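Local coordinates for protein UDP-N-acetylglucosamine 2-epimerase (Listeria monocytogenes, PDB 3OT5) that probably interconverts UDP-N-acetylglucosamine and UDP-N-acetylmannosamine by inverting the configuration at C2 of the sugar, at residues G147-W151 with N162-T166; M140-A146 with A170-P176; H296-R300 with E315-M319. All blocks are in the same frame, centred on the assembly; numbering follows the deposited sequence.

Contact 1: G147-W151 with N162-T166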
loop_
_atom_site.group_PDB
_atom_site.type_symbol
_atom_site.label_atom_id
_atom_site.label_comp_id
_atom_site.label_asym_id
_atom_site.label_seq_id
_atom_site.Cartn_x
_atom_site.Cartn_y
_atom_site.Cartn_z
ATOM N N GLY A 147 -12.076 -0.144 -7.291
ATOM C CA GLY A 147 -11.920 -0.446 -8.700
ATOM C C GLY A 147 -10.761 -1.211 -9.282
ATOM O O GLY A 147 -10.685 -1.311 -10.503
ATOM N N LEU A 148 -9.859 -1.761 -8.467
ATOM C CA LEU A 148 -8.765 -2.555 -9.045
ATOM C C LEU A 148 -9.400 -3.842 -9.588
ATOM O O LEU A 148 -10.358 -4.369 -9.001
ATOM C CB LEU A 148 -7.659 -2.861 -8.027
ATOM C CG LEU A 148 -6.932 -1.645 -7.445
ATOM C CD1 LEU A 148 -5.984 -2.080 -6.352
ATOM C CD2 LEU A 148 -6.194 -0.860 -8.568
ATOM N N ARG A 149 -8.909 -4.316 -10.724
ATOM C CA ARG A 149 -9.451 -5.504 -11.334
ATOM C C ARG A 149 -8.425 -6.296 -12.124
ATOM O O ARG A 149 -7.573 -5.733 -12.796
ATOM C CB ARG A 149 -10.551 -5.141 -12.360
ATOM C CG ARG A 149 -11.785 -4.435 -11.890
ATOM C CD ARG A 149 -12.734 -5.312 -11.113
ATOM N NE ARG A 149 -13.955 -4.580 -10.765
ATOM C CZ ARG A 149 -14.136 -3.895 -9.637
ATOM N NH1 ARG A 149 -13.187 -3.832 -8.708
ATOM N NH2 ARG A 149 -15.277 -3.259 -9.434
ATOM N N THR A 150 -8.540 -7.613 -12.028
ATOM C CA THR A 150 -7.761 -8.533 -12.832
ATOM C C THR A 150 -8.803 -9.191 -13.743
ATOM O O THR A 150 -8.463 -9.869 -14.686
ATOM C CB THR A 150 -7.095 -9.620 -12.010
ATOM O OG1 THR A 150 -8.110 -10.398 -11.352
ATOM C CG2 THR A 150 -6.129 -9.007 -10.974
ATOM N N TRP A 151 -10.085 -8.998 -13.428
ATOM C CA TRP A 151 -11.196 -9.587 -14.185
ATOM C C TRP A 151 -11.188 -11.131 -14.122
ATOM O O TRP A 151 -11.919 -11.802 -14.865
ATOM C CB TRP A 151 -11.195 -9.115 -15.645
ATOM C CG TRP A 151 -11.090 -7.609 -15.808
ATOM C CD1 TRP A 151 -10.000 -6.900 -16.250
ATOM C CD2 TRP A 151 -12.093 -6.646 -15.501
ATOM N NE1 TRP A 151 -10.282 -5.557 -16.258
ATOM C CE2 TRP A 151 -11.559 -5.373 -15.800
ATOM C CE3 TRP A 151 -13.400 -6.731 -15.012
ATOM C CZ2 TRP A 151 -12.287 -4.196 -15.625
ATOM C CZ3 TRP A 151 -14.120 -5.562 -14.835
ATOM C CH2 TRP A 151 -13.563 -4.312 -15.144
ATOM N N ASN A 162 -14.025 -9.947 -3.957
ATOM C CA ASN A 162 -14.316 -9.019 -2.880
ATOM C C ASN A 162 -14.492 -7.614 -3.415
ATOM O O ASN A 162 -15.521 -6.987 -3.187
ATOM C CB ASN A 162 -13.244 -9.043 -1.794
ATOM C CG ASN A 162 -13.363 -10.256 -0.892
ATOM O OD1 ASN A 162 -14.415 -10.868 -0.851
ATOM N ND2 ASN A 162 -12.278 -10.615 -0.174
ATOM N N ARG A 163 -13.517 -7.140 -4.170
ATOM C CA ARG A 163 -13.589 -5.774 -4.676
ATOM C C ARG A 163 -14.694 -5.572 -5.703
ATOM O O ARG A 163 -15.189 -4.440 -5.873
ATOM C CB ARG A 163 -12.225 -5.318 -5.183
ATOM C CG ARG A 163 -11.636 -6.121 -6.300
ATOM C CD ARG A 163 -10.139 -5.934 -6.269
ATOM N NE ARG A 163 -9.437 -6.774 -7.220
ATOM C CZ ARG A 163 -8.124 -6.965 -7.195
ATOM N NH1 ARG A 163 -7.390 -6.404 -6.237
ATOM N NH2 ARG A 163 -7.546 -7.737 -8.104
ATOM N N GLN A 164 -15.084 -6.642 -6.397
ATOM C CA GLN A 164 -16.171 -6.509 -7.347
ATOM C C GLN A 164 -17.492 -6.431 -6.586
ATOM O O GLN A 164 -18.332 -5.601 -6.907
ATOM C CB GLN A 164 -16.211 -7.628 -8.373
ATOM C CG GLN A 164 -15.149 -7.556 -9.444
ATOM C CD GLN A 164 -15.379 -8.602 -10.529
ATOM O OE1 GLN A 164 -16.517 -8.894 -10.870
ATOM N NE2 GLN A 164 -14.300 -9.148 -11.088
ATOM N N LEU A 165 -17.665 -7.269 -5.564
ATOM C CA LEU A 165 -18.900 -7.258 -4.776
ATOM C C LEU A 165 -19.021 -5.937 -4.036
ATOM O O LEU A 165 -20.078 -5.298 -4.047
ATOM C CB LEU A 165 -18.954 -8.434 -3.795
ATOM C CG LEU A 165 -19.041 -9.827 -4.456
ATOM C CD1 LEU A 165 -18.935 -10.901 -3.420
ATOM C CD2 LEU A 165 -20.341 -9.974 -5.237
ATOM N N THR A 166 -17.945 -5.537 -3.376
ATOM C CA THR A 166 -17.921 -4.263 -2.675
ATOM C C THR A 166 -18.264 -3.161 -3.661
ATOM O O THR A 166 -19.014 -2.246 -3.337
ATOM C CB THR A 166 -16.562 -4.002 -2.027
ATOM O OG1 THR A 166 -16.364 -4.958 -0.976
ATOM C CG2 THR A 166 -16.506 -2.587 -1.454
HETATM O O HOH W 1 -14.344 -2.082 -6.752
#

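Contact 2: M140-A146 with A170-P176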
loop_
_atom_site.group_PDB
_atom_site.type_symbol
_atom_site.label_atom_id
_atom_site.label_comp_id
_atom_site.label_asym_id
_atom_site.label_seq_id
_atom_site.Cartn_x
_atom_site.Cartn_y
_atom_site.Cartn_z
ATOM N N MET A 140 -24.846 4.629 3.831
ATOM C CA MET A 140 -24.042 4.908 2.680
ATOM C C MET A 140 -22.704 4.175 2.847
ATOM O O MET A 140 -22.139 4.115 3.948
ATOM C CB MET A 140 -23.848 6.403 2.517
ATOM C CG MET A 140 -23.141 6.752 1.249
ATOM S SD MET A 140 -23.078 8.510 1.033
ATOM C CE MET A 140 -22.215 8.626 -0.542
ATOM N N LEU A 141 -22.236 3.585 1.755
ATOM C CA LEU A 141 -20.999 2.824 1.734
ATOM C C LEU A 141 -19.961 3.494 0.853
ATOM O O LEU A 141 -20.199 3.754 -0.326
ATOM C CB LEU A 141 -21.257 1.402 1.212
ATOM C CG LEU A 141 -20.046 0.464 1.191
ATOM C CD1 LEU A 141 -19.419 0.346 2.571
ATOM C CD2 LEU A 141 -20.443 -0.916 0.673
ATOM N N GLY A 142 -18.807 3.770 1.439
ATOM C CA GLY A 142 -17.713 4.383 0.719
ATOM C C GLY A 142 -16.630 3.329 0.590
ATOM O O GLY A 142 -16.317 2.630 1.565
ATOM N N HIS A 143 -16.050 3.224 -0.601
ATOM C CA HIS A 143 -15.015 2.220 -0.861
ATOM C C HIS A 143 -13.681 2.886 -1.161
ATOM O O HIS A 143 -13.501 3.518 -2.210
ATOM C CB HIS A 143 -15.520 1.315 -1.983
ATOM C CG HIS A 143 -14.688 0.098 -2.234
ATOM N ND1 HIS A 143 -14.658 -0.535 -3.456
ATOM C CD2 HIS A 143 -13.813 -0.566 -1.445
ATOM C CE1 HIS A 143 -13.851 -1.575 -3.390
ATOM N NE2 HIS A 143 -13.317 -1.610 -2.183
ATOM N N VAL A 144 -12.756 2.769 -0.203
ATOM C CA VAL A 144 -11.426 3.350 -0.325
ATOM C C VAL A 144 -10.598 2.362 -1.115
ATOM O O VAL A 144 -10.599 1.192 -0.794
ATOM C CB VAL A 144 -10.790 3.612 1.045
ATOM C CG1 VAL A 144 -9.410 4.208 0.874
ATOM C CG2 VAL A 144 -11.686 4.551 1.874
ATOM N N GLU A 145 -9.862 2.854 -2.125
ATOM C CA GLU A 145 -9.078 2.013 -3.032
ATOM C C GLU A 145 -10.073 1.159 -3.826
ATOM O O GLU A 145 -10.056 -0.081 -3.788
ATOM C CB GLU A 145 -8.018 1.160 -2.320
ATOM C CG GLU A 145 -7.206 0.314 -3.294
ATOM C CD GLU A 145 -6.115 -0.510 -2.636
ATOM O OE1 GLU A 145 -6.325 -1.739 -2.527
ATOM O OE2 GLU A 145 -5.079 0.058 -2.197
ATOM N N ALA A 146 -10.920 1.864 -4.573
ATOM C CA ALA A 146 -11.980 1.263 -5.355
ATOM C C ALA A 146 -11.654 1.014 -6.801
ATOM O O ALA A 146 -11.029 1.849 -7.469
ATOM C CB ALA A 146 -13.235 2.175 -5.289
ATOM N N ALA A 170 -21.085 -0.395 -3.053
ATOM C CA ALA A 170 -20.624 0.962 -2.776
ATOM C C ALA A 170 -21.480 2.056 -3.412
ATOM O O ALA A 170 -21.974 1.936 -4.542
ATOM C CB ALA A 170 -19.166 1.121 -3.226
ATOM N N ASP A 171 -21.626 3.139 -2.657
ATOM C CA ASP A 171 -22.344 4.312 -3.101
ATOM C C ASP A 171 -21.345 5.336 -3.601
ATOM O O ASP A 171 -21.669 6.154 -4.422
ATOM C CB ASP A 171 -23.123 4.890 -1.940
ATOM C CG ASP A 171 -24.176 3.953 -1.454
ATOM O OD1 ASP A 171 -25.049 3.589 -2.268
ATOM O OD2 ASP A 171 -24.150 3.608 -0.267
ATOM N N ILE A 172 -20.120 5.276 -3.095
ATOM C CA ILE A 172 -19.087 6.209 -3.500
ATOM C C ILE A 172 -17.756 5.452 -3.558
ATOM O O ILE A 172 -17.422 4.647 -2.680
ATOM C CB ILE A 172 -19.113 7.482 -2.599
ATOM C CG1 ILE A 172 -18.083 8.512 -3.049
ATOM C CG2 ILE A 172 -18.928 7.122 -1.141
ATOM C CD1 ILE A 172 -18.298 9.879 -2.380
ATOM N N HIS A 173 -17.028 5.686 -4.642
ATOM C CA HIS A 173 -15.796 4.987 -4.908
ATOM C C HIS A 173 -14.640 5.945 -4.950
ATOM O O HIS A 173 -14.691 6.976 -5.632
ATOM C CB HIS A 173 -15.910 4.293 -6.264
ATOM C CG HIS A 173 -17.148 3.472 -6.412
ATOM N ND1 HIS A 173 -17.175 2.112 -6.193
ATOM C CD2 HIS A 173 -18.413 3.827 -6.736
ATOM C CE1 HIS A 173 -18.400 1.660 -6.395
ATOM N NE2 HIS A 173 -19.175 2.683 -6.715
ATOM N N PHE A 174 -13.593 5.592 -4.227
ATOM C CA PHE A 174 -12.413 6.396 -4.173
ATOM C C PHE A 174 -11.353 5.538 -4.856
ATOM O O PHE A 174 -10.772 4.655 -4.258
ATOM C CB PHE A 174 -12.088 6.735 -2.716
ATOM C CG PHE A 174 -13.276 7.269 -1.946
ATOM C CD1 PHE A 174 -13.771 8.534 -2.198
ATOM C CD2 PHE A 174 -13.894 6.493 -0.968
ATOM C CE1 PHE A 174 -14.844 9.028 -1.496
ATOM C CE2 PHE A 174 -14.964 6.979 -0.251
ATOM C CZ PHE A 174 -15.456 8.254 -0.522
ATOM N N SER A 175 -11.164 5.772 -6.150
ATOM C CA SER A 175 -10.210 5.006 -6.934
ATOM C C SER A 175 -8.810 5.554 -6.759
ATOM O O SER A 175 -8.626 6.755 -6.604
ATOM C CB SER A 175 -10.589 5.039 -8.414
ATOM O OG SER A 175 -11.857 4.441 -8.620
ATOM N N PRO A 176 -7.818 4.670 -6.762
ATOM C CA PRO A 176 -6.480 5.168 -6.603
ATOM C C PRO A 176 -5.931 5.695 -7.917
ATOM O O PRO A 176 -5.056 6.552 -7.903
ATOM C CB PRO A 176 -5.703 3.932 -6.155
ATOM C CG PRO A 176 -6.392 2.820 -6.833
ATOM C CD PRO A 176 -7.851 3.199 -6.841
HETATM O O HOH W 2 -15.760 0.053 -5.876
#

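Contact 3: H296-R300 with E315-M319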
loop_
_atom_site.group_PDB
_atom_site.type_symbol
_atom_site.label_atom_id
_atom_site.label_comp_id
_atom_site.label_asym_id
_atom_site.label_seq_id
_atom_site.Cartn_x
_atom_site.Cartn_y
_atom_site.Cartn_z
ATOM N N HIS A 296 9.548 1.939 5.583
ATOM C CA HIS A 296 9.351 3.261 4.991
ATOM C C HIS A 296 10.535 4.169 5.326
ATOM O O HIS A 296 10.992 4.951 4.486
ATOM C CB HIS A 296 8.047 3.947 5.435
ATOM C CG HIS A 296 6.801 3.257 4.966
ATOM N ND1 HIS A 296 5.622 3.281 5.682
ATOM C CD2 HIS A 296 6.567 2.474 3.886
ATOM C CE1 HIS A 296 4.704 2.584 5.036
ATOM N NE2 HIS A 296 5.254 2.078 3.946
ATOM N N ASN A 297 11.023 4.059 6.557
ATOM C CA ASN A 297 12.158 4.860 7.009
ATOM C C ASN A 297 13.473 4.498 6.305
ATOM O O ASN A 297 14.300 5.377 6.045
ATOM C CB ASN A 297 12.235 4.811 8.529
ATOM C CG ASN A 297 11.072 5.569 9.181
ATOM O OD1 ASN A 297 11.106 6.800 9.303
ATOM N ND2 ASN A 297 10.063 4.833 9.629
ATOM N N PHE A 298 13.656 3.221 5.972
ATOM C CA PHE A 298 14.841 2.800 5.218
ATOM C C PHE A 298 14.702 3.284 3.807
ATOM O O PHE A 298 15.637 3.795 3.198
ATOM C CB PHE A 298 15.012 1.278 5.215
ATOM C CG PHE A 298 15.833 0.764 6.349
ATOM C CD1 PHE A 298 17.150 0.378 6.127
ATOM C CD2 PHE A 298 15.321 0.704 7.631
ATOM C CE1 PHE A 298 17.932 -0.090 7.150
ATOM C CE2 PHE A 298 16.096 0.236 8.676
ATOM C CZ PHE A 298 17.411 -0.161 8.435
ATOM N N LEU A 299 13.493 3.129 3.304
ATOM C CA LEU A 299 13.149 3.518 1.964
ATOM C C LEU A 299 13.513 4.983 1.772
ATOM O O LEU A 299 14.147 5.349 0.777
ATOM C CB LEU A 299 11.647 3.278 1.765
ATOM C CG LEU A 299 11.084 3.113 0.370
ATOM C CD1 LEU A 299 11.781 1.933 -0.319
ATOM C CD2 LEU A 299 9.591 2.894 0.449
ATOM N N ARG A 300 13.174 5.822 2.748
ATOM C CA ARG A 300 13.462 7.257 2.636
ATOM C C ARG A 300 14.921 7.592 2.353
ATOM O O ARG A 300 15.203 8.521 1.584
ATOM C CB ARG A 300 13.008 8.025 3.882
ATOM C CG ARG A 300 13.362 9.513 3.807
ATOM C CD ARG A 300 12.728 10.328 4.890
ATOM N NE ARG A 300 13.101 11.735 4.776
ATOM C CZ ARG A 300 12.498 12.623 3.987
ATOM N NH1 ARG A 300 12.926 13.881 3.969
ATOM N NH2 ARG A 300 11.471 12.270 3.212
ATOM N N GLU A 315 4.683 3.361 -3.037
ATOM C CA GLU A 315 5.209 4.126 -1.906
ATOM C C GLU A 315 6.594 4.695 -2.125
ATOM O O GLU A 315 6.837 5.850 -1.797
ATOM C CB GLU A 315 5.204 3.253 -0.646
ATOM C CG GLU A 315 3.801 2.877 -0.217
ATOM C CD GLU A 315 3.753 1.784 0.853
ATOM O OE1 GLU A 315 2.660 1.267 1.087
ATOM O OE2 GLU A 315 4.793 1.422 1.427
ATOM N N ALA A 316 7.491 3.901 -2.692
ATOM C CA ALA A 316 8.865 4.336 -2.930
ATOM C C ALA A 316 8.952 5.627 -3.743
ATOM O O ALA A 316 9.722 6.525 -3.389
ATOM C CB ALA A 316 9.666 3.234 -3.595
ATOM N N PRO A 317 8.176 5.728 -4.839
ATOM C CA PRO A 317 8.199 6.956 -5.618
ATOM C C PRO A 317 7.633 8.129 -4.818
ATOM O O PRO A 317 7.881 9.286 -5.160
ATOM C CB PRO A 317 7.334 6.615 -6.823
ATOM C CG PRO A 317 7.442 5.157 -6.938
ATOM C CD PRO A 317 7.444 4.665 -5.544
ATOM N N GLY A 318 6.865 7.825 -3.773
ATOM C CA GLY A 318 6.328 8.848 -2.875
ATOM C C GLY A 318 7.497 9.476 -2.120
ATOM O O GLY A 318 7.415 10.614 -1.668
ATOM N N MET A 319 8.582 8.711 -1.974
ATOM C CA MET A 319 9.808 9.174 -1.315
ATOM C C MET A 319 10.782 9.680 -2.379
ATOM O O MET A 319 11.838 10.204 -2.060
ATOM C CB MET A 319 10.493 8.016 -0.594
ATOM C CG MET A 319 9.633 7.240 0.435
ATOM S SD MET A 319 9.417 8.094 1.991
ATOM C CE MET A 319 8.638 9.595 1.446
#

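Contact 1: G147-W151 with N162-T166
Between L148 and W151 the chain runs without regular structure past a single turn of helix 159-169, from which R163 and Q164 reach out to meet it. R163 has the largest share of the contact: its extended chain passes close to the L148 carbonyl, CD lying 3.2 Å from L148 O, and its guanidinium turns one face to the L148-R149 peptide while its NH2 edge meets T150 CG2. R149 slides past it in the opposite direction, the two guanidinium planes only 16° apart. Two long side chains can lie alongside each other because their charges have acidic partners: E187 for R149, E160 and D123 for R163. The loop follows strand 140-144 and precedes the helix in a beta-alpha-beta unit of a Rossmann-like sheet, so the contact folds the connection back on its own helix. A bend at chi2 (-73°) brings R149 NH1 back to L148 O, 2.9 Å away, although it approaches from above the carbonyl plane. Q164 CG covers one face of the R149 guanidinium, 3.5 Å from NE, and R149 CB sits over the centre of the W151 ring. One water accepts from G147 N and R149 NH1 and donates to R163 O at 2.7 Å.

Contact 2: M140-A146 with A170-P176
L141 O is gripped by two backbone amides of the facing segment, D171 N at 2.8 Å and I172 N at 3.2 Å, both in the carbonyl plane. D171 then returns the grip: with CG beside its own backbone N (chi1 -64°), its OD2 takes the L141 N-H at 2.8 Å through the anti lone pair. A short acidic side chain fits here, where the strand pairing is only beginning. Beyond this clamp the chains run parallel, H143 N bonding to I172 O and F174 N to H143 O. They are neighbouring strands of the N-terminal Rossmann-like sheet, joined through helix 159-169 as a beta-alpha-beta unit.

I172 and F174 lie on the same side of the sheet as V144. G142 has no side chain, which lets the F174 ring settle close to the backbone, its CE2 3.9 Å from G142 CA; the ring turns its edge to V144 N, and helix 380-392 packs on it. M140, fully extended, lays CE against I172 CG2 at 3.7 Å. On the other side, A146 CB meets the edge of the H173 ring and packs on H173 CB at 3.5 Å. A water links H143 ND1 and H173 ND1, while H143 NE2 bonds to G122 O. Past the end of strand 140-144, A146 N reaches F174 O at 2.8 Å and S175 OG bonds to A146 O. Hydrogen bonds thus run the length of the pairing, with side-chain bonds from D171 and S175 added at its ends, consistent with D171 helping to set the register where the strands begin to pair.

Contact 3: H296-R300 with E315-M319
M319, L299 and R300 supply most of the surface buried here, as helix 292-301 lies beside the irregular turn that follows helix 310-315. M319 points at the helix and is bent twice, at chi2 and chi3, so that its sulfur turns against the base of R300, SD 4.1 Å from R300 CB. A flexible thioether suits this spot because it can follow the uneven surface of a helix. L299 fills the space beside it. CG stands anti to the backbone N (chi1 -158°), and the CD2 branch lands on the turn, 3.7 Å from A316 CA and 4.3 Å from M319 CG. The small A316 lets the turn come close, its CB touching both methyls of L299 at 4.1 Å. R300 contributes its aliphatic root to M319 and then runs on as an extended chain at the exposed border, where M319 CE lies at the edge of its guanidinium.

Beside this apolar patch sits one polar bond. H296 NE2 gives its proton to E315 OE2 at 2.6 Å, short but bent, with an angle of 134° at the hydrogen. The acceptor is met from above the carboxylate plane, and ring and carboxylate stand 76° apart. On the far side of the ring, H296 ND1 bonds to T208 OG1, so the imidazole is held at both nitrogens and its rotation is fixed between two helices. Strand 302-307 follows the first helix and leads into the second, and strand 323-325 comes after the turn: the alternation of helix and parallel strand characteristic of a Rossmann-like domain, here the C-terminal one.

Contacts 1 and 2 share the N-terminal domain: their centres are 11 Å apart, and contact 1 is nested inside the chain loop that contact 2 closes. They touch, with T166 CG2 packed 3.3 Å from H143 CG and L148 CD2 4.1 Å from P176 CG. Contact 3 belongs to the second sheet, across the chain's centre, about 27 Å from contact 1 and 26 Å from contact 2 between centres. The nearest atoms of contacts 2 and 3 are about 8 Å apart. In relatives the UDP-sugar binds in the cleft between the domains, so these contacts probably lie in domains flanking it. A triethylene glycol, probably from crystallisation, lies about 3 Å from the R300 side chain.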